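Local coordinates for mitochondrial RNA-binding protein 1 (Trypanosoma brucei, PDB 2GIA) that binds guide RNA together with its partner MRP2 and acts as an RNA matchmaker in the RNA editing of trypanosome mitochondria, at the interface of chains C and A and the interface of chains C and B. Coordinates in Å, arbitrary orientation; residue numbers count along the deposited sequence, not the author numbering. Chains: chain A/B, mitochondrial RNA-binding protein 1; chain C, mitochondrial RNA-binding protein 2.

Contact 1: the interface of chains C and A. Residues chain C 135, 170, 174, 178; chain A 75, 78-79, 82, 84, 143.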
# COMPACT_ATOMS: atom_id res chain seq x y z
N TYR C 135 18.86 -6.57 -5.63
CA TYR C 135 17.90 -5.48 -5.45
C TYR C 135 18.49 -4.08 -5.68
O TYR C 135 18.03 -3.11 -5.07
CB TYR C 135 17.22 -5.56 -4.07
CG TYR C 135 16.62 -6.90 -3.79
CD1 TYR C 135 17.26 -7.81 -2.94
CD2 TYR C 135 15.41 -7.29 -4.39
CE1 TYR C 135 16.71 -9.08 -2.69
CE2 TYR C 135 14.86 -8.55 -4.15
CZ TYR C 135 15.51 -9.44 -3.30
OH TYR C 135 14.96 -10.69 -3.05
N VAL C 170 20.24 -0.53 -2.59
CA VAL C 170 19.00 -1.21 -2.15
C VAL C 170 17.94 -0.25 -1.64
O VAL C 170 16.76 -0.43 -1.93
CB VAL C 170 19.31 -2.29 -1.06
CG1 VAL C 170 19.92 -1.62 0.15
CG2 VAL C 170 18.04 -3.01 -0.66
N LEU C 174 14.40 0.74 -3.60
CA LEU C 174 13.12 0.53 -2.92
C LEU C 174 12.33 1.85 -2.92
O LEU C 174 11.11 1.85 -3.12
CB LEU C 174 13.38 0.04 -1.49
CG LEU C 174 12.27 -0.44 -0.57
CD1 LEU C 174 11.23 -1.29 -1.32
CD2 LEU C 174 12.94 -1.30 0.54
N ARG C 178 8.56 2.30 -4.51
CA ARG C 178 7.40 2.81 -3.77
C ARG C 178 6.90 4.10 -4.41
O ARG C 178 5.71 4.34 -4.50
CB ARG C 178 7.76 3.08 -2.29
CG ARG C 178 8.16 1.78 -1.51
CD ARG C 178 7.30 0.54 -1.84
NE ARG C 178 5.87 0.71 -1.55
CZ ARG C 178 4.87 -0.01 -2.10
NH1 ARG C 178 5.11 -0.97 -3.00
NH2 ARG C 178 3.63 0.14 -1.64
N ALA A 75 14.06 4.11 4.08
CA ALA A 75 14.02 3.09 3.01
C ALA A 75 14.90 1.87 3.35
O ALA A 75 14.51 0.73 3.08
CB ALA A 75 14.42 3.72 1.63
N VAL A 78 12.97 -0.28 5.89
CA VAL A 78 11.98 -1.11 5.21
C VAL A 78 12.72 -2.26 4.49
O VAL A 78 12.24 -3.39 4.47
CB VAL A 78 11.17 -0.24 4.20
CG1 VAL A 78 10.29 -1.12 3.29
CG2 VAL A 78 10.29 0.74 5.00
N GLY A 79 13.85 -1.97 3.84
CA GLY A 79 14.57 -3.07 3.19
C GLY A 79 14.97 -4.22 4.16
O GLY A 79 14.99 -5.41 3.79
N LYS A 82 11.89 -6.23 4.76
CA LYS A 82 11.62 -7.07 3.58
C LYS A 82 12.73 -8.08 3.29
O LYS A 82 12.66 -8.83 2.32
CB LYS A 82 11.40 -6.19 2.35
CG LYS A 82 10.15 -5.37 2.46
CD LYS A 82 9.83 -4.65 1.14
CE LYS A 82 8.39 -4.13 1.14
NZ LYS A 82 8.26 -2.89 0.32
N ARG A 84 15.70 -7.57 2.17
CA ARG A 84 16.53 -7.30 0.99
C ARG A 84 17.98 -7.06 1.45
O ARG A 84 18.92 -7.16 0.67
CB ARG A 84 16.00 -6.08 0.26
CG ARG A 84 14.61 -6.33 -0.32
CD ARG A 84 14.26 -5.26 -1.29
NE ARG A 84 13.00 -5.51 -1.99
CZ ARG A 84 12.58 -4.76 -3.02
NH1 ARG A 84 13.33 -3.74 -3.45
NH2 ARG A 84 11.41 -5.01 -3.60
N LEU A 143 7.07 5.25 4.64
CA LEU A 143 7.82 5.36 3.37
C LEU A 143 6.85 5.71 2.21
O LEU A 143 7.13 6.61 1.39
CB LEU A 143 8.62 4.06 3.09
CG LEU A 143 9.36 3.96 1.71
CD1 LEU A 143 10.34 5.14 1.59
CD2 LEU A 143 10.18 2.67 1.56
O HOH W 1 15.75 -2.61 -3.16
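A:Arg84 lies across the ring of C:Tyr135 at about a right angle to that side chain, its methylenes on one face of the aromatic ring. CG of A:Arg84 sits over the centre of the C:Tyr135 ring, 4.0 Å from its centroid, in a CH-pi contact. The chain runs extended from CG to NE, which lays the aliphatic stem across the ring face, from the CD1 side to the CD2 side, and brings the guanidinium nearly parallel to it, the two planes 16° apart. Long and flat-ended, arginine suits this slot: one guanidinium face rests against CD2 of C:Tyr135, while the opposite face takes methyl CD1 of C:Leu174.

Apolar packing continues along helix 170-188 of chain C. C:Val170 presents CG2 to CB of A:Arg84 at 3.8 Å. C:Leu174, with CG anti to its backbone N (chi1 -172°), sends CD2 down onto helix 71-81, where it packs directly on the backbone N and CA of A:Gly79, 3.6 Å from CA. CG1 of A:Val78 flanks the same methyl. Further along, CG of C:Arg178 meets CD2 of A:Leu143 at 3.8 Å, and the ammonium NZ of A:Lys82 stands 4.7 Å from NE of C:Arg178, like charges that may repel mildly.

The polar link is indirect. A water in the guanidinium plane lies 2.7 Å from NH1 of A:Arg84 and joins it to the carbonyl oxygens of C:Tyr135 and C:Val170, the latter O also 2.7 Å from the water.

Contact 2: the interface of chains C and B. Residues chain C 185-186, 190-191; chain B 141, 145, 150.
The C-terminal end of helix 170-188 of chain C and the loop after it meet helix 130-145 of chain B and its short helix 149-153. C:His185 uses both ring nitrogens: ND1 hydrogen-bonds OG of B:Ser141 at 2.7 Å, and NE2 donates to carboxylate oxygen OE2 of B:Glu145 at 2.9 Å. CG anti to the backbone N (chi1 -171°) carries the imidazole out toward chain B, where two groups one helical turn apart engage it. Bonding at both nitrogens would fix the rotation of the ring; the carboxylate may favour an N-H at NE2, while the adjacent guanidinium of B:Arg150 would work against a full positive charge.

B:Glu145 is itself positioned by B:Arg150, which grips it side-on, NE to OE1 and NH2 to OE2, the latter a salt bridge of 2.8 Å. OE2 thus accepts from C:His185 and B:Arg150 on the same face of the carboxylate. The remaining arm of B:Arg150, NH1, donates to the phenol oxygen OH of C:Tyr186 at 3.0 Å, with the guanidinium standing at 90° to the tyrosine ring. CB of C:Ala191, small enough to lie close, rests on one guanidinium face.

C:Phe190 packs its ring face under CB of B:Ser141, 3.6 Å from the centroid, while its own CB lies over the rim of one face of the C:His185 imidazole. A water bridges its carbonyl O to OE1 of B:Glu145. This polar network, backed by an aromatic ring, joins MRP2 to a second MRP1 subunit of the complex.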
# COMPACT_ATOMS: atom_id res chain seq x y z
N HIS C 185 -0.75 4.76 -8.66
CA HIS C 185 -2.00 4.77 -7.86
C HIS C 185 -2.74 6.10 -8.06
O HIS C 185 -3.94 6.13 -8.37
CB HIS C 185 -1.65 4.62 -6.36
CG HIS C 185 -2.83 4.40 -5.46
ND1 HIS C 185 -3.40 3.16 -5.29
CD2 HIS C 185 -3.51 5.24 -4.65
CE1 HIS C 185 -4.37 3.24 -4.40
NE2 HIS C 185 -4.47 4.49 -4.00
N TYR C 186 -2.03 7.20 -7.87
CA TYR C 186 -2.68 8.50 -7.99
C TYR C 186 -3.01 8.83 -9.42
O TYR C 186 -4.10 9.35 -9.71
CB TYR C 186 -1.80 9.61 -7.38
CG TYR C 186 -1.88 9.65 -5.87
CD1 TYR C 186 -2.69 10.57 -5.21
CD2 TYR C 186 -1.22 8.70 -5.11
CE1 TYR C 186 -2.85 10.54 -3.83
CE2 TYR C 186 -1.40 8.63 -3.69
CZ TYR C 186 -2.22 9.56 -3.07
OH TYR C 186 -2.52 9.48 -1.73
N PHE C 190 -7.21 6.63 -8.19
CA PHE C 190 -7.61 6.08 -6.90
C PHE C 190 -7.76 7.06 -5.74
O PHE C 190 -8.29 6.70 -4.69
CB PHE C 190 -6.66 4.94 -6.49
CG PHE C 190 -6.90 3.67 -7.26
CD1 PHE C 190 -8.05 2.91 -7.01
CD2 PHE C 190 -6.00 3.24 -8.23
CE1 PHE C 190 -8.29 1.74 -7.73
CE2 PHE C 190 -6.25 2.05 -8.96
CZ PHE C 190 -7.38 1.32 -8.70
N ALA C 191 -7.29 8.30 -5.89
CA ALA C 191 -7.43 9.24 -4.77
C ALA C 191 -8.50 10.25 -5.05
O ALA C 191 -8.70 11.14 -4.23
CB ALA C 191 -6.09 9.97 -4.45
N SER B 141 -4.38 -1.94 -5.66
CA SER B 141 -4.90 -0.61 -5.33
C SER B 141 -6.41 -0.68 -5.12
O SER B 141 -6.96 -0.12 -4.16
CB SER B 141 -4.62 0.40 -6.46
OG SER B 141 -3.24 0.78 -6.49
N GLU B 145 -8.49 0.29 -1.69
CA GLU B 145 -9.42 1.43 -1.67
C GLU B 145 -10.88 1.00 -1.60
O GLU B 145 -11.76 1.83 -1.47
CB GLU B 145 -9.25 2.28 -2.95
CG GLU B 145 -7.85 2.98 -3.11
CD GLU B 145 -7.52 4.01 -2.05
OE1 GLU B 145 -8.44 4.64 -1.46
OE2 GLU B 145 -6.30 4.22 -1.82
N ARG B 150 -10.62 6.10 2.51
CA ARG B 150 -10.21 7.43 2.05
C ARG B 150 -11.38 8.40 2.00
O ARG B 150 -11.30 9.51 2.54
CB ARG B 150 -9.49 7.35 0.68
CG ARG B 150 -8.81 8.69 0.23
CD ARG B 150 -8.25 8.56 -1.22
NE ARG B 150 -7.22 7.53 -1.31
CZ ARG B 150 -5.90 7.75 -1.23
NH1 ARG B 150 -5.40 8.98 -1.05
NH2 ARG B 150 -5.06 6.73 -1.35
O HOH W 2 -10.43 5.98 -2.88

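Contact 1 and contact 2 are about 21 Å apart, measured between the centres of their C-alpha atoms, and helix 170-188 of chain C runs through both. Its earlier turns face chain A in contact 1, and its last turns face chain B in contact 2, so one MRP2 helix touches two MRP1 subunits. Helix 130-145 of MRP1 also serves twice, through A:Leu143 in one copy and B:Ser141 and B:Glu145 in the other. Contact 1 relies on packing with a water bridge, and contact 2 adds direct hydrogen bonds to packing and a water bridge; together they help unite two MRP1 and two MRP2 chains.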